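Local coordinates for activator of Hsp90 ATPase homologue 1/2-like C-terminal domain-containing protein (PDB 1XFS) that is of unknown function but belongs to the AHA1 family, whose SRPBCC-type fold probably binds a hydrophobic ligand or a partner protein, at the interface of chains A and B. Residues are numbered along the deposited sequence; one frame, centred on the assembly and turned at random. Chains: chain A/B, conserved hypothetical protein.

The interface of chains A and B. Residues chain A 91, 113, 134-137; chain B 97-101.
The side chains of B:Arg97 and A:Met134 lie roughly perpendicular where the end of strand 127-134 of chain A meets the B:Arg97 to B:Pro101 segment in a two-fold symmetric contact between identical chains; the structure alone does not show whether this dimer is the biological one. The selenomethionine A:Met134, bent at its third torsion (81°), sets its methyl CE over one face of the B:Arg97 guanidinium, nearer the margin than the centre and 3.6 Å from B:Arg97 CZ. At the edge of the same group, B:Arg97 NH2 donates to the backbone carbonyl A:His135 O at 3.2 Å, with 152° at the hydrogen; the oxygen lies close to the guanidinium plane, and the nitrogen in the plane of the carbonyl. An alanine in place of B:Arg97 would probably leave that carbonyl without its cross-chain donor and bare one side of the A:Met134 methyl. The B:Pro98 ring and the A:Val113 side chain run past each other in opposite senses, B:Pro98 CB 3.8 Å from A:Val113 CG1. A:Asn136 pushes into the segment beyond: its CG lies between its own backbone N and carbonyl carbon (chi1 52°), which lays the amide crosswise to B:Pro101, A:Asn136 CG 3.8 Å from B:Pro101 CD. Farther along, A:Thr137 CG2 points tip to tip at the B:Pro101 ring. Two waters stitch polar backbone and side-chain groups together. One joins the carbonyls A:Asn136 O and B:Pro98 O; the other links the A:Asn136 amide oxygen OD1, at 3.1 Å, to B:Ala99 O, 2.6 Å from the same water.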
ATOM      1  N   ALA A  91       1.193  -0.008   7.339  1.00  7.45           N
ATOM      2  CA  ALA A  91       2.517  -0.429   6.864  1.00  8.14           C
ATOM      3  C   ALA A  91       3.111   0.692   6.015  1.00  6.59           C
ATOM      4  O   ALA A  91       4.320   0.722   5.749  1.00  8.24           O
ATOM      5  CB  ALA A  91       2.407  -1.700   6.034  1.00  7.66           C
ATOM      6  N   VAL A 113       1.219  -3.803  12.969  1.00 17.69           N
ATOM      7  CA  VAL A 113       1.096  -3.411  11.568  1.00 15.79           C
ATOM      8  C   VAL A 113      -0.066  -4.168  10.935  1.00 13.97           C
ATOM      9  O   VAL A 113      -0.176  -5.383  11.077  1.00 15.40           O
ATOM     10  CB  VAL A 113       2.382  -3.745  10.773  1.00 17.20           C
ATOM     11  CG1 VAL A 113       2.209  -3.340   9.323  1.00 20.33           C
ATOM     12  CG2 VAL A 113       3.580  -3.048  11.390  1.00 21.33           C
HETATM   13  N   MSE A 134      -5.743  -7.525   8.064  1.00 10.79           N
HETATM   14  CA  MSE A 134      -4.701  -8.387   7.504  1.00 10.37           C
HETATM   15  C   MSE A 134      -3.378  -8.175   8.229  1.00  9.79           C
HETATM   16  O   MSE A 134      -2.943  -7.042   8.419  1.00  8.00           O
HETATM   17  CB  MSE A 134      -4.509  -8.082   6.014  1.00 12.07           C
HETATM   18  CG  MSE A 134      -5.760  -8.198   5.177  1.00 13.13           C
HETATM   19 SE   MSE A 134      -5.400  -7.581   3.364  1.00 25.51          SE
HETATM   20  CE  MSE A 134      -4.596  -9.161   2.701  1.00  9.74           C
ATOM     21  N   HIS A 135      -2.742  -9.271   8.635  1.00 10.10           N
ATOM     22  CA  HIS A 135      -1.466  -9.193   9.333  1.00 10.63           C
ATOM     23  C   HIS A 135      -0.351  -9.826   8.516  1.00  9.72           C
ATOM     24  O   HIS A 135      -0.615 -10.536   7.548  1.00 12.11           O
ATOM     25  CB  HIS A 135      -1.571  -9.878  10.693  1.00  9.84           C
ATOM     26  CG  HIS A 135      -2.697  -9.364  11.525  1.00 11.59           C
ATOM     27  ND1 HIS A 135      -3.978  -9.855  11.420  1.00 12.28           N
ATOM     28  CD2 HIS A 135      -2.751  -8.350  12.422  1.00 12.04           C
ATOM     29  CE1 HIS A 135      -4.778  -9.164  12.216  1.00 11.76           C
ATOM     30  NE2 HIS A 135      -4.057  -8.246  12.831  1.00 12.13           N
ATOM     31  N   ASN A 136       0.896  -9.579   8.913  1.00 13.54           N
ATOM     32  CA  ASN A 136       2.031 -10.114   8.180  1.00 14.04           C
ATOM     33  C   ASN A 136       2.469 -11.509   8.611  1.00 14.56           C
ATOM     34  O   ASN A 136       3.057 -12.243   7.818  1.00 15.59           O
ATOM     35  CB  ASN A 136       3.220  -9.129   8.239  1.00 17.03           C
ATOM     36  CG  ASN A 136       3.569  -8.684   9.657  1.00 19.43           C
ATOM     37  OD1 ASN A 136       4.087  -7.581   9.856  1.00 24.01           O
ATOM     38  ND2 ASN A 136       3.309  -9.537  10.641  1.00 15.76           N
ATOM     39  N   THR A 137       2.152 -11.887   9.844  1.00 14.19           N
ATOM     40  CA  THR A 137       2.545 -13.195  10.367  1.00 14.79           C
ATOM     41  C   THR A 137       1.498 -13.737  11.333  1.00 15.10           C
ATOM     42  O   THR A 137       0.684 -12.984  11.873  1.00 14.95           O
ATOM     43  CB  THR A 137       3.873 -13.101  11.128  1.00 14.42           C
ATOM     44  OG1 THR A 137       3.739 -12.147  12.187  1.00 17.97           O
ATOM     45  CG2 THR A 137       4.996 -12.662  10.198  1.00 16.04           C
TER
ATOM     46  N   ARG B  97      -1.405  -7.033   1.663  1.00  9.16           N
ATOM     47  CA  ARG B  97      -1.037  -7.612   2.945  1.00  8.59           C
ATOM     48  C   ARG B  97       0.306  -7.059   3.410  1.00  8.58           C
ATOM     49  O   ARG B  97       1.230  -6.932   2.613  1.00  9.77           O
ATOM     50  CB  ARG B  97      -0.932  -9.138   2.824  1.00  8.61           C
ATOM     51  CG  ARG B  97      -0.519  -9.823   4.118  1.00  8.32           C
ATOM     52  CD  ARG B  97      -0.448 -11.337   3.926  1.00 10.67           C
ATOM     53  NE  ARG B  97      -1.727 -11.899   3.490  1.00 11.51           N
ATOM     54  CZ  ARG B  97      -2.827 -11.938   4.240  1.00 11.91           C
ATOM     55  NH1 ARG B  97      -3.945 -12.468   3.761  1.00 11.86           N
ATOM     56  NH2 ARG B  97      -2.812 -11.450   5.469  1.00 10.73           N
ATOM     57  N   PRO B  98       0.432  -6.708   4.699  1.00  8.22           N
ATOM     58  CA  PRO B  98       1.724  -6.185   5.161  1.00  9.65           C
ATOM     59  C   PRO B  98       2.813  -7.231   4.937  1.00  9.84           C
ATOM     60  O   PRO B  98       2.587  -8.427   5.142  1.00 10.67           O
ATOM     61  CB  PRO B  98       1.484  -5.920   6.646  1.00  9.50           C
ATOM     62  CG  PRO B  98       0.010  -5.615   6.699  1.00 12.41           C
ATOM     63  CD  PRO B  98      -0.575  -6.649   5.772  1.00  8.84           C
ATOM     64  N   ALA B  99       3.986  -6.779   4.510  1.00  9.38           N
ATOM     65  CA  ALA B  99       5.101  -7.685   4.249  1.00 11.16           C
ATOM     66  C   ALA B  99       5.670  -8.301   5.520  1.00 11.32           C
ATOM     67  O   ALA B  99       5.507  -7.765   6.618  1.00 11.82           O
ATOM     68  CB  ALA B  99       6.207  -6.946   3.498  1.00 12.11           C
ATOM     69  N   VAL B 100       6.356  -9.428   5.358  1.00 14.28           N
ATOM     70  CA  VAL B 100       6.965 -10.104   6.493  1.00 18.16           C
ATOM     71  C   VAL B 100       8.174  -9.293   6.940  1.00 21.18           C
ATOM     72  O   VAL B 100       9.023  -8.935   6.127  1.00 20.52           O
ATOM     73  CB  VAL B 100       7.434 -11.523   6.117  1.00 18.23           C
ATOM     74  CG1 VAL B 100       7.994 -12.222   7.346  1.00 21.50           C
ATOM     75  CG2 VAL B 100       6.275 -12.318   5.528  1.00 18.74           C
ATOM     76  N   PRO B 101       8.260  -8.985   8.240  1.00 24.81           N
ATOM     77  CA  PRO B 101       9.369  -8.211   8.801  1.00 27.98           C
ATOM     78  C   PRO B 101      10.660  -9.022   8.880  1.00 29.79           C
ATOM     79  O   PRO B 101      11.614  -8.752   8.154  1.00 32.80           O
ATOM     80  CB  PRO B 101       8.840  -7.816  10.175  1.00 27.49           C
ATOM     81  CG  PRO B 101       8.013  -9.005  10.552  1.00 27.76           C
ATOM     82  CD  PRO B 101       7.259  -9.296   9.275  1.00 25.79           C
TER
HETATM   83  O   HOH W   1       2.926 -11.256   5.038  1.00 14.73           O
HETATM   84  O   HOH W   2       4.941  -5.449   7.736  1.00 15.77           O